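Local atomic coordinates of putative xanthine dehydrogenase YAGS fad-binding subunit (Escherichia coli, PDB entry 5G5G), a protein that probably oxidises aldehydes as the molybdenum-cofactor-binding subunit of a three-chain periplasmic enzyme of the xanthine dehydrogenase and aldehyde oxidase family. Residues C[23-28]-C[472-477]; C[459-464]-C[489-494]; C[16-21]-C[477-482]. All coordinates share one frame; numbering follows the deposited sequence.

Contact 1: C[23-28]-C[472-477]; sequences DRIDGP and SYTILA. With MCN (pterin cytosine dinucleotide), chain Y.
Ile25 and Thr474 bring the two backbones closest, their CA atoms 5.5 Å apart, where a type I beta turn from Arg24 to Gly27 sits against the first turns of helix 472-484. The turn is closed by its own backbone bond from Gly27 N to Arg24 O, and the short helix 27-31 leads on from it. Thr474 carries the polar link: its OG1 accepts the backbone N-H of Ile25 in a nearly straight bond of 3.0 Å (161° at the hydrogen). With OG1 beside its own backbone N (chi1 -51°), the hydroxyl is turned to the loop while the methyl CG2 rests against Asp23 O. Water 1 makes a second link, donating to Asp26 OD1 at 2.7 Å and hydrogen-bonded to Thr474 OG1 at 2.8 Å. The other carboxylate oxygen of Asp26, OD2, forms a salt bridge with Lys30 and passes the Tyr473 ring at 3.8 Å from CD2, the carboxylate and ring planes being inclined by 46°. Beside this polar patch, the Ile25 side chain crosses that of Tyr473 at about a right angle: CG1 meets Tyr473 CB at 3.7 Å, and CD1 reaches Ala477 CB. Arg24 touches Thr474 mainly through its CA; its NH1 is hydrogen-bonded to Gly469 O and its NE forms a salt bridge with an acidic side chain of another protein chain, about 8 Å separating the side chain from the iron-sulphur cluster. On the helix flank turned to the pterin cytosine dinucleotide, Ile475 CD1 lies 3.7 Å from O3' of that cofactor. A largely buried hydroxyl thus has a backbone N-H and a water as partners, which probably helps to hold the turn against a helix that also lines the cofactor pocket.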
loop_
_atom_site.group_PDB
_atom_site.type_symbol
_atom_site.label_atom_id
_atom_site.label_comp_id
_atom_site.label_asym_id
_atom_site.label_seq_id
_atom_site.Cartn_x
_atom_site.Cartn_y
_atom_site.Cartn_z
ATOM N N ASP C 23 2.163 14.608 -20.990
ATOM C CA ASP C 23 1.100 13.952 -20.217
ATOM C C ASP C 23 1.010 12.478 -20.591
ATOM O O ASP C 23 1.172 12.111 -21.758
ATOM C CB ASP C 23 -0.249 14.562 -20.533
ATOM C CG ASP C 23 -0.417 15.999 -20.108
ATOM O OD1 ASP C 23 0.427 16.556 -19.418
ATOM O OD2 ASP C 23 -1.424 16.614 -20.592
ATOM N N ARG C 24 0.680 11.617 -19.638
ATOM C CA ARG C 24 0.420 10.226 -19.928
ATOM C C ARG C 24 -0.718 10.034 -20.890
ATOM O O ARG C 24 -1.810 10.629 -20.728
ATOM C CB ARG C 24 -0.026 9.513 -18.661
ATOM C CG ARG C 24 1.067 9.185 -17.850
ATOM C CD ARG C 24 0.528 8.495 -16.597
ATOM N NE ARG C 24 1.539 8.780 -15.604
ATOM C CZ ARG C 24 2.384 7.926 -15.061
ATOM N NH1 ARG C 24 2.403 6.670 -15.397
ATOM N NH2 ARG C 24 3.267 8.371 -14.202
ATOM N N ILE C 25 -0.502 9.191 -21.907
ATOM C CA ILE C 25 -1.501 8.994 -22.945
ATOM C C ILE C 25 -2.653 8.101 -22.455
ATOM O O ILE C 25 -3.744 8.155 -23.044
ATOM C CB ILE C 25 -0.940 8.501 -24.294
ATOM C CG1 ILE C 25 -0.335 7.129 -24.196
ATOM C CG2 ILE C 25 0.128 9.505 -24.772
ATOM C CD1 ILE C 25 -0.085 6.491 -25.547
ATOM N N ASP C 26 -2.417 7.395 -21.382
ATOM C CA ASP C 26 -3.487 6.647 -20.698
ATOM C C ASP C 26 -4.245 7.496 -19.663
ATOM O O ASP C 26 -5.106 6.955 -18.964
ATOM C CB ASP C 26 -2.977 5.318 -20.082
ATOM C CG ASP C 26 -1.718 5.447 -19.210
ATOM O OD1 ASP C 26 -0.974 6.461 -19.393
ATOM O OD2 ASP C 26 -1.401 4.515 -18.443
ATOM N N GLY C 27 -3.885 8.769 -19.542
ATOM C CA GLY C 27 -4.504 9.654 -18.533
ATOM C C GLY C 27 -6.023 9.820 -18.642
ATOM O O GLY C 27 -6.739 9.645 -17.650
ATOM N N PRO C 28 -6.536 10.122 -19.847
ATOM C CA PRO C 28 -7.966 10.236 -19.973
ATOM C C PRO C 28 -8.708 8.965 -19.515
ATOM O O PRO C 28 -9.724 9.104 -18.837
ATOM C CB PRO C 28 -8.173 10.502 -21.446
ATOM C CG PRO C 28 -6.940 11.330 -21.826
ATOM C CD PRO C 28 -5.844 10.612 -21.071
ATOM N N SER C 472 5.008 3.290 -19.623
ATOM C CA SER C 472 5.380 2.650 -20.850
ATOM C C SER C 472 4.524 3.096 -22.055
ATOM O O SER C 472 5.085 3.305 -23.139
ATOM C CB SER C 472 5.293 1.147 -20.701
ATOM O OG SER C 472 6.011 0.657 -19.591
ATOM N N TYR C 473 3.197 3.177 -21.904
ATOM C CA TYR C 473 2.346 3.643 -23.034
ATOM C C TYR C 473 2.950 4.919 -23.626
ATOM O O TYR C 473 3.097 5.046 -24.846
ATOM C CB TYR C 473 0.905 3.956 -22.656
ATOM C CG TYR C 473 0.010 2.726 -22.531
ATOM C CD1 TYR C 473 -0.514 2.095 -23.690
ATOM C CD2 TYR C 473 -0.407 2.245 -21.266
ATOM C CE1 TYR C 473 -1.366 1.009 -23.587
ATOM C CE2 TYR C 473 -1.238 1.142 -21.180
ATOM C CZ TYR C 473 -1.730 0.537 -22.341
ATOM O OH TYR C 473 -2.568 -0.601 -22.267
ATOM N N THR C 474 3.216 5.890 -22.746
ATOM C CA THR C 474 3.652 7.200 -23.158
ATOM C C THR C 474 5.056 7.238 -23.767
ATOM O O THR C 474 5.253 7.771 -24.841
ATOM C CB THR C 474 3.515 8.154 -21.983
ATOM O OG1 THR C 474 2.195 7.998 -21.489
ATOM C CG2 THR C 474 3.757 9.549 -22.394
ATOM N N ILE C 475 6.019 6.642 -23.111
ATOM C CA ILE C 475 7.364 6.620 -23.652
ATOM C C ILE C 475 7.533 5.817 -24.944
ATOM O O ILE C 475 8.340 6.189 -25.798
ATOM C CB ILE C 475 8.430 6.226 -22.610
ATOM C CG1 ILE C 475 8.190 4.811 -22.032
ATOM C CG2 ILE C 475 8.467 7.337 -21.559
ATOM C CD1 ILE C 475 9.425 4.190 -21.354
ATOM N N LEU C 476 6.727 4.766 -25.118
ATOM C CA LEU C 476 6.727 4.056 -26.390
ATOM C C LEU C 476 6.107 4.930 -27.487
ATOM O O LEU C 476 6.641 4.970 -28.606
ATOM C CB LEU C 476 5.982 2.720 -26.279
ATOM C CG LEU C 476 6.722 1.717 -25.361
ATOM C CD1 LEU C 476 5.822 0.580 -24.896
ATOM C CD2 LEU C 476 7.913 1.090 -26.057
ATOM N N ALA C 477 5.034 5.678 -27.164
ATOM C CA ALA C 477 4.476 6.648 -28.131
ATOM C C ALA C 477 5.499 7.737 -28.500
ATOM O O ALA C 477 5.707 8.071 -29.676
ATOM C CB ALA C 477 3.192 7.261 -27.589
HETATM N N1 MCN Y . 11.750 6.360 -17.333
HETATM C C2 MCN Y . 12.010 7.539 -18.166
HETATM N N3 MCN Y . 13.476 7.378 -18.565
HETATM C C4 MCN Y . 14.426 6.530 -18.207
HETATM C C5 MCN Y . 13.877 5.353 -17.448
HETATM C C6 MCN Y . 12.651 5.371 -17.015
HETATM O O2 MCN Y . 11.327 8.362 -18.492
HETATM N N4 MCN Y . 15.677 6.543 -18.501
HETATM C "C1'" MCN Y . 10.445 6.442 -16.697
HETATM C C2D MCN Y . 9.283 6.094 -17.701
HETATM O "O2'" MCN Y . 8.080 6.736 -17.284
HETATM C "C3'" MCN Y . 9.238 4.668 -17.487
HETATM C C4D MCN Y . 9.431 4.305 -15.945
HETATM O O4D MCN Y . 10.352 5.463 -15.654
HETATM O "O3'" MCN Y . 8.029 3.933 -17.897
HETATM C "C5'" MCN Y . 10.070 3.140 -15.463
HETATM O "O5'" MCN Y . 11.004 2.593 -16.364
HETATM P PA MCN Y . 12.044 1.578 -15.823
HETATM O O1A MCN Y . 12.683 0.914 -17.042
HETATM O O2A MCN Y . 12.880 2.209 -14.766
HETATM O O3A MCN Y . 11.103 0.417 -15.043
HETATM P PB MCN Y . 10.387 -0.778 -15.790
HETATM O O1B MCN Y . 11.291 -1.930 -15.890
HETATM O O2B MCN Y . 9.709 -0.268 -17.019
HETATM O O3B MCN Y . 9.227 -1.011 -14.755
HETATM C C10 MCN Y . 9.473 -1.881 -13.570
HETATM C "C9'" MCN Y . 9.715 -1.127 -12.311
HETATM C "C8'" MCN Y . 10.106 -2.227 -11.181
HETATM S "S8'" MCN Y . 11.176 -3.469 -11.527
HETATM C "C7'" MCN Y . 9.421 -2.185 -10.146
HETATM S "S7'" MCN Y . 9.561 -3.433 -8.873
HETATM C "C6'" MCN Y . 8.573 -0.944 -9.730
HETATM C C7 MCN Y . 8.930 0.189 -10.805
HETATM O "O9'" MCN Y . 8.749 -0.235 -12.094
HETATM N "N5'" MCN Y . 7.117 -1.415 -10.012
HETATM C C4A MCN Y . 6.042 -0.376 -10.103
HETATM N "N8'" MCN Y . 7.962 1.288 -10.602
HETATM C C4B MCN Y . 6.644 1.021 -10.484
HETATM N "N1'" MCN Y . 5.750 2.091 -10.457
HETATM C "C2'" MCN Y . 4.367 1.920 -10.580
HETATM N "N2'" MCN Y . 3.560 2.868 -10.541
HETATM N "N3'" MCN Y . 3.919 0.675 -10.231
HETATM C "C4'" MCN Y . 4.582 -0.540 -10.176
HETATM O "O4'" MCN Y . 4.243 -1.716 -9.942
HETATM O O HOH W 1 1.669 5.888 -19.799
#

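Contact 2: C[459-464]-C[489-494]; sequences VTVETD and EQVAVH
Val461 and Val491 meet through CG2 and CG1 at 4.1 Å, within a row of valines that forms the buried, closely covered side of this parallel strand pair, under helix 472-484. The short strands 459-462 and 491-494 run 17° apart and are joined in register from Val459 with Val491 to Glu462 with His494. Backbone bonds pass alternately between them: Val459 N to Gln490 O, Ala492 N to Val459 O at 2.8 Å, Val461 N to Ala492 O, also at 2.8 Å, His494 N to Val461 O, and a longer last one from Thr463 N to His494 O at 3.2 Å. On the valine face, Val461 CB also packs on CG2 of Val493. The face of Thr460, Ala492, Glu462 and His494 is the solvent side, where His494 is exposed and a water enters. Here the methyl CG2 of Thr460 meets the imidazole of His494 at its edge, 3.5 Å from CD2, and Glu462 CG also approaches the rim of the ring. Water 2 lies in the ring plane, 3.0 Å from His494 NE2, and gives only a weak bond to Thr460 OG1, whose stronger partner is Glu454; Glu462 OE1 forms a salt bridge with Arg450 and is also hydrogen-bonded to His452. The pair belongs to a beta-alpha-beta crossover: helix 472-484 connects the two strands and covers the valine face with Ala477, Ala480, Ala481 and Leu484, while strand 447-453 flanks 459-462 and strand 491-494 is outermost in the sheet within this chain.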
loop_
_atom_site.group_PDB
_atom_site.type_symbol
_atom_site.label_atom_id
_atom_site.label_comp_id
_atom_site.label_asym_id
_atom_site.label_seq_id
_atom_site.Cartn_x
_atom_site.Cartn_y
_atom_site.Cartn_z
ATOM N N VAL C 459 0.326 6.268 -36.605
ATOM C CA VAL C 459 1.304 5.218 -36.369
ATOM C C VAL C 459 0.706 4.311 -35.283
ATOM O O VAL C 459 0.047 4.803 -34.342
ATOM C CB VAL C 459 2.659 5.812 -35.948
ATOM C CG1 VAL C 459 3.602 4.722 -35.431
ATOM C CG2 VAL C 459 3.280 6.575 -37.101
ATOM N N THR C 460 0.852 2.995 -35.449
ATOM C CA THR C 460 0.362 2.038 -34.449
ATOM C C THR C 460 1.538 1.216 -33.905
ATOM O O THR C 460 2.260 0.626 -34.684
ATOM C CB THR C 460 -0.689 1.092 -35.055
ATOM O OG1 THR C 460 -1.744 1.884 -35.649
ATOM C CG2 THR C 460 -1.258 0.175 -34.003
ATOM N N VAL C 461 1.728 1.194 -32.609
ATOM C CA VAL C 461 2.773 0.403 -31.972
ATOM C C VAL C 461 2.097 -0.758 -31.235
ATOM O O VAL C 461 1.158 -0.516 -30.500
ATOM C CB VAL C 461 3.564 1.214 -30.957
ATOM C CG1 VAL C 461 4.537 0.343 -30.181
ATOM C CG2 VAL C 461 4.291 2.367 -31.657
ATOM N N GLU C 462 2.566 -1.985 -31.486
ATOM C CA GLU C 462 2.118 -3.161 -30.725
ATOM C C GLU C 462 3.315 -3.856 -30.094
ATOM O O GLU C 462 4.261 -4.214 -30.790
ATOM C CB GLU C 462 1.423 -4.156 -31.624
ATOM C CG GLU C 462 0.156 -3.586 -32.287
ATOM C CD GLU C 462 -0.327 -4.344 -33.508
ATOM O OE1 GLU C 462 0.497 -4.895 -34.281
ATOM O OE2 GLU C 462 -1.540 -4.321 -33.731
ATOM N N THR C 463 3.228 -4.110 -28.805
ATOM C CA THR C 463 4.221 -4.937 -28.115
ATOM C C THR C 463 3.596 -5.511 -26.831
ATOM O O THR C 463 2.708 -4.899 -26.255
ATOM C CB THR C 463 5.498 -4.117 -27.843
ATOM O OG1 THR C 463 6.448 -4.918 -27.143
ATOM C CG2 THR C 463 5.182 -2.810 -27.058
ATOM N N ASP C 464 4.061 -6.653 -26.363
ATOM C CA ASP C 464 3.481 -7.212 -25.140
ATOM C C ASP C 464 4.012 -6.559 -23.833
ATOM O O ASP C 464 3.672 -6.983 -22.709
ATOM C CB ASP C 464 3.647 -8.735 -25.086
ATOM C CG ASP C 464 5.015 -9.202 -24.580
ATOM O OD1 ASP C 464 5.946 -8.358 -24.372
ATOM O OD2 ASP C 464 5.197 -10.443 -24.421
ATOM N N GLU C 489 0.339 12.820 -30.632
ATOM C CA GLU C 489 -1.093 12.486 -30.580
ATOM C C GLU C 489 -1.544 11.606 -31.781
ATOM O O GLU C 489 -2.659 11.098 -31.800
ATOM C CB GLU C 489 -1.971 13.744 -30.401
ATOM C CG GLU C 489 -1.834 14.757 -31.500
ATOM C CD GLU C 489 -0.687 15.793 -31.299
ATOM O OE1 GLU C 489 0.283 15.587 -30.470
ATOM O OE2 GLU C 489 -0.783 16.842 -32.009
ATOM N N GLN C 490 -0.648 11.381 -32.739
ATOM C CA GLN C 490 -0.958 10.511 -33.866
ATOM C C GLN C 490 -0.432 9.078 -33.718
ATOM O O GLN C 490 -0.457 8.285 -34.681
ATOM C CB GLN C 490 -0.422 11.165 -35.151
ATOM C CG GLN C 490 -1.356 12.257 -35.686
ATOM C CD GLN C 490 -1.037 12.681 -37.115
ATOM O OE1 GLN C 490 -0.664 11.861 -37.981
ATOM N NE2 GLN C 490 -1.194 13.975 -37.379
ATOM N N VAL C 491 0.054 8.734 -32.538
ATOM C CA VAL C 491 0.585 7.411 -32.303
ATOM C C VAL C 491 -0.354 6.661 -31.365
ATOM O O VAL C 491 -0.710 7.169 -30.288
ATOM C CB VAL C 491 1.989 7.466 -31.676
ATOM C CG1 VAL C 491 2.560 6.079 -31.504
ATOM C CG2 VAL C 491 2.931 8.331 -32.553
ATOM N N ALA C 492 -0.760 5.474 -31.766
ATOM C CA ALA C 492 -1.555 4.609 -30.893
ATOM C C ALA C 492 -0.619 3.549 -30.402
ATOM O O ALA C 492 0.201 3.094 -31.158
ATOM C CB ALA C 492 -2.709 3.959 -31.668
ATOM N N VAL C 493 -0.759 3.142 -29.154
ATOM C CA VAL C 493 0.082 2.107 -28.561
ATOM C C VAL C 493 -0.808 1.069 -27.869
ATOM O O VAL C 493 -1.615 1.430 -27.007
ATOM C CB VAL C 493 1.035 2.716 -27.527
ATOM C CG1 VAL C 493 1.900 1.642 -26.868
ATOM C CG2 VAL C 493 1.883 3.836 -28.126
ATOM N N HIS C 494 -0.633 -0.175 -28.276
ATOM C CA HIS C 494 -1.360 -1.321 -27.753
ATOM C C HIS C 494 -0.347 -2.207 -27.040
ATOM O O HIS C 494 0.644 -2.632 -27.640
ATOM C CB HIS C 494 -2.034 -2.047 -28.886
ATOM C CG HIS C 494 -2.902 -1.145 -29.705
ATOM N ND1 HIS C 494 -3.930 -0.408 -29.154
ATOM C CD2 HIS C 494 -2.870 -0.814 -31.016
ATOM C CE1 HIS C 494 -4.500 0.329 -30.105
ATOM N NE2 HIS C 494 -3.883 0.092 -31.246
HETATM O O HOH W 2 -4.554 1.432 -33.794
#

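Contact 3: C[16-21]-C[477-482]; sequences KVVGRP and AQTAAE
The carboxylate of Glu482 and the amide of Gln478 are the two flat groups, and both are turned to the backbone of loop 16-21. Three successive backbone N-H groups converge on the carboxylate: Lys16 N reaches the syn lone pair of OE2 at 2.9 Å, while OE1 takes Val17 N and Val18 N, each at 2.8 Å. Of these last two, Val17 N comes from the syn side but 33° out of the carboxylate plane, whereas Val18 N arrives nearly in line with the C-O bond. The Glu482 side chain leaves with CG anti to the backbone N and then bends at chi2 (81°), which folds the carboxylate back against the loop. One helical turn earlier, Gln478 NE2 donates to Val17 O at 2.9 Å; the oxygen lies in the amide plane, but the donor is tilted 33° from the carbonyl plane of Val17. The same NE2 makes a weak bond to Arg20 O, and Gln478 OE1 is hydrogen-bonded to Asn618. Both ends of the type II turn from Val17 to Arg20 are therefore met by one amide nitrogen. With an alanine in place of Glu482, the N-H groups of Lys16, Val17 and Val18 would probably lose the carboxylate that gathers them, and this part of the loop could shift. Apolar contacts fill in between the polar ones: Val17 CG1 lies on Ala481 CB at 4.1 Å, and Val18 CG2 on the CB of Glu482 at 3.9 Å. The loop, which runs between strand 2-3 and helix 27-31, covers one flank of helix 472-484; other flanks of that helix pack on strand 491-494 through Ala477, Ala480 and Ala481, and on helix 511-534 through Thr479 and Ala480.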
loop_
_atom_site.group_PDB
_atom_site.type_symbol
_atom_site.label_atom_id
_atom_site.label_comp_id
_atom_site.label_asym_id
_atom_site.label_seq_id
_atom_site.Cartn_x
_atom_site.Cartn_y
_atom_site.Cartn_z
ATOM N N LYS C 16 12.860 15.919 -30.041
ATOM C CA LYS C 16 11.621 16.702 -30.300
ATOM C C LYS C 16 10.432 16.215 -29.518
ATOM O O LYS C 16 9.499 16.993 -29.296
ATOM C CB LYS C 16 11.261 16.686 -31.787
ATOM C CG LYS C 16 12.305 17.323 -32.663
ATOM C CD LYS C 16 11.977 17.146 -34.153
ATOM C CE LYS C 16 13.002 17.855 -35.010
ATOM N NZ LYS C 16 12.747 17.626 -36.443
ATOM N N VAL C 17 10.461 14.960 -29.125
ATOM C CA VAL C 17 9.360 14.300 -28.419
ATOM C C VAL C 17 9.859 13.487 -27.239
ATOM O O VAL C 17 9.361 13.617 -26.137
ATOM C CB VAL C 17 8.498 13.409 -29.340
ATOM C CG1 VAL C 17 7.168 13.098 -28.631
ATOM C CG2 VAL C 17 8.236 14.060 -30.686
ATOM N N VAL C 18 10.833 12.621 -27.469
ATOM C CA VAL C 18 11.560 11.955 -26.400
ATOM C C VAL C 18 12.284 13.014 -25.565
ATOM O O VAL C 18 12.825 13.998 -26.107
ATOM C CB VAL C 18 12.571 10.918 -26.965
ATOM C CG1 VAL C 18 13.489 10.372 -25.866
ATOM C CG2 VAL C 18 11.831 9.793 -27.688
ATOM N N GLY C 19 12.285 12.776 -24.250
ATOM C CA GLY C 19 12.918 13.637 -23.281
ATOM C C GLY C 19 12.041 14.782 -22.795
ATOM O O GLY C 19 12.488 15.551 -21.915
ATOM N N ARG C 20 10.801 14.855 -23.278
ATOM C CA ARG C 20 9.893 15.950 -22.992
ATOM C C ARG C 20 8.825 15.453 -22.036
ATOM O O ARG C 20 8.456 14.285 -22.071
ATOM C CB ARG C 20 9.346 16.499 -24.259
ATOM C CG ARG C 20 10.508 17.260 -24.950
ATOM C CD ARG C 20 10.132 18.071 -26.062
ATOM N NE ARG C 20 11.308 18.520 -26.833
ATOM C CZ ARG C 20 11.754 19.769 -26.885
ATOM N NH1 ARG C 20 11.170 20.713 -26.146
ATOM N NH2 ARG C 20 12.759 20.101 -27.689
ATOM N N PRO C 21 8.372 16.316 -21.134
ATOM C CA PRO C 21 7.460 15.885 -20.053
ATOM C C PRO C 21 5.994 15.814 -20.494
ATOM O O PRO C 21 5.072 16.464 -19.937
ATOM C CB PRO C 21 7.685 16.970 -18.981
ATOM C CG PRO C 21 8.021 18.181 -19.787
ATOM C CD PRO C 21 8.851 17.672 -20.915
ATOM N N ALA C 477 5.034 5.678 -27.164
ATOM C CA ALA C 477 4.476 6.648 -28.131
ATOM C C ALA C 477 5.499 7.737 -28.500
ATOM O O ALA C 477 5.707 8.071 -29.676
ATOM C CB ALA C 477 3.192 7.261 -27.589
ATOM N N GLN C 478 6.203 8.232 -27.498
ATOM C CA GLN C 478 7.211 9.269 -27.741
ATOM C C GLN C 478 8.328 8.787 -28.669
ATOM O O GLN C 478 8.807 9.557 -29.565
ATOM C CB GLN C 478 7.783 9.784 -26.453
ATOM C CG GLN C 478 6.784 10.552 -25.571
ATOM C CD GLN C 478 7.352 10.835 -24.170
ATOM O OE1 GLN C 478 7.012 10.186 -23.175
ATOM N NE2 GLN C 478 8.252 11.815 -24.092
ATOM N N THR C 479 8.745 7.540 -28.456
ATOM C CA THR C 479 9.799 6.910 -29.264
ATOM C C THR C 479 9.411 6.771 -30.716
ATOM O O THR C 479 10.114 7.236 -31.638
ATOM C CB THR C 479 10.227 5.552 -28.676
ATOM O OG1 THR C 479 10.668 5.730 -27.313
ATOM C CG2 THR C 479 11.341 4.929 -29.518
ATOM N N ALA C 480 8.227 6.221 -30.958
ATOM C CA ALA C 480 7.752 6.115 -32.312
ATOM C C ALA C 480 7.539 7.477 -32.999
ATOM O O ALA C 480 7.904 7.672 -34.160
ATOM C CB ALA C 480 6.501 5.277 -32.368
ATOM N N ALA C 481 6.954 8.429 -32.260
ATOM C CA ALA C 481 6.745 9.750 -32.799
ATOM C C ALA C 481 8.090 10.383 -33.224
ATOM O O ALA C 481 8.198 11.026 -34.279
ATOM C CB ALA C 481 6.039 10.619 -31.760
ATOM N N GLU C 482 9.092 10.254 -32.355
ATOM C CA GLU C 482 10.402 10.804 -32.619
ATOM C C GLU C 482 10.998 10.201 -33.876
ATOM O O GLU C 482 11.532 10.918 -34.726
ATOM C CB GLU C 482 11.357 10.535 -31.456
ATOM C CG GLU C 482 12.671 11.299 -31.584
ATOM C CD GLU C 482 12.556 12.746 -31.113
ATOM O OE1 GLU C 482 12.195 12.949 -29.911
ATOM O OE2 GLU C 482 12.842 13.652 -31.914
#

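Overall arrangement
Helix 472-484 unites the three contacts. Contacts 1 and 3 lie on successive stretches of it, share Ala477 and have centres about 10 Å apart; both bind the N-terminal part of the chain to a helix more than 440 residues later in the sequence. Contact 2 supports the same helix from its sheet side: Ala477 CB touches Val493 CG2, and Ala480 CB touches Val461 CG2, each at 3.7 Å. Its centre is about 10 Å from that of contact 1 and 13 Å from that of contact 3. Contact 1 borders the pterin cytosine dinucleotide directly through Ser472 and Ile475, whereas the side chains of Gln478 and Val493 stay about 7 Å and 11 Å from this cofactor.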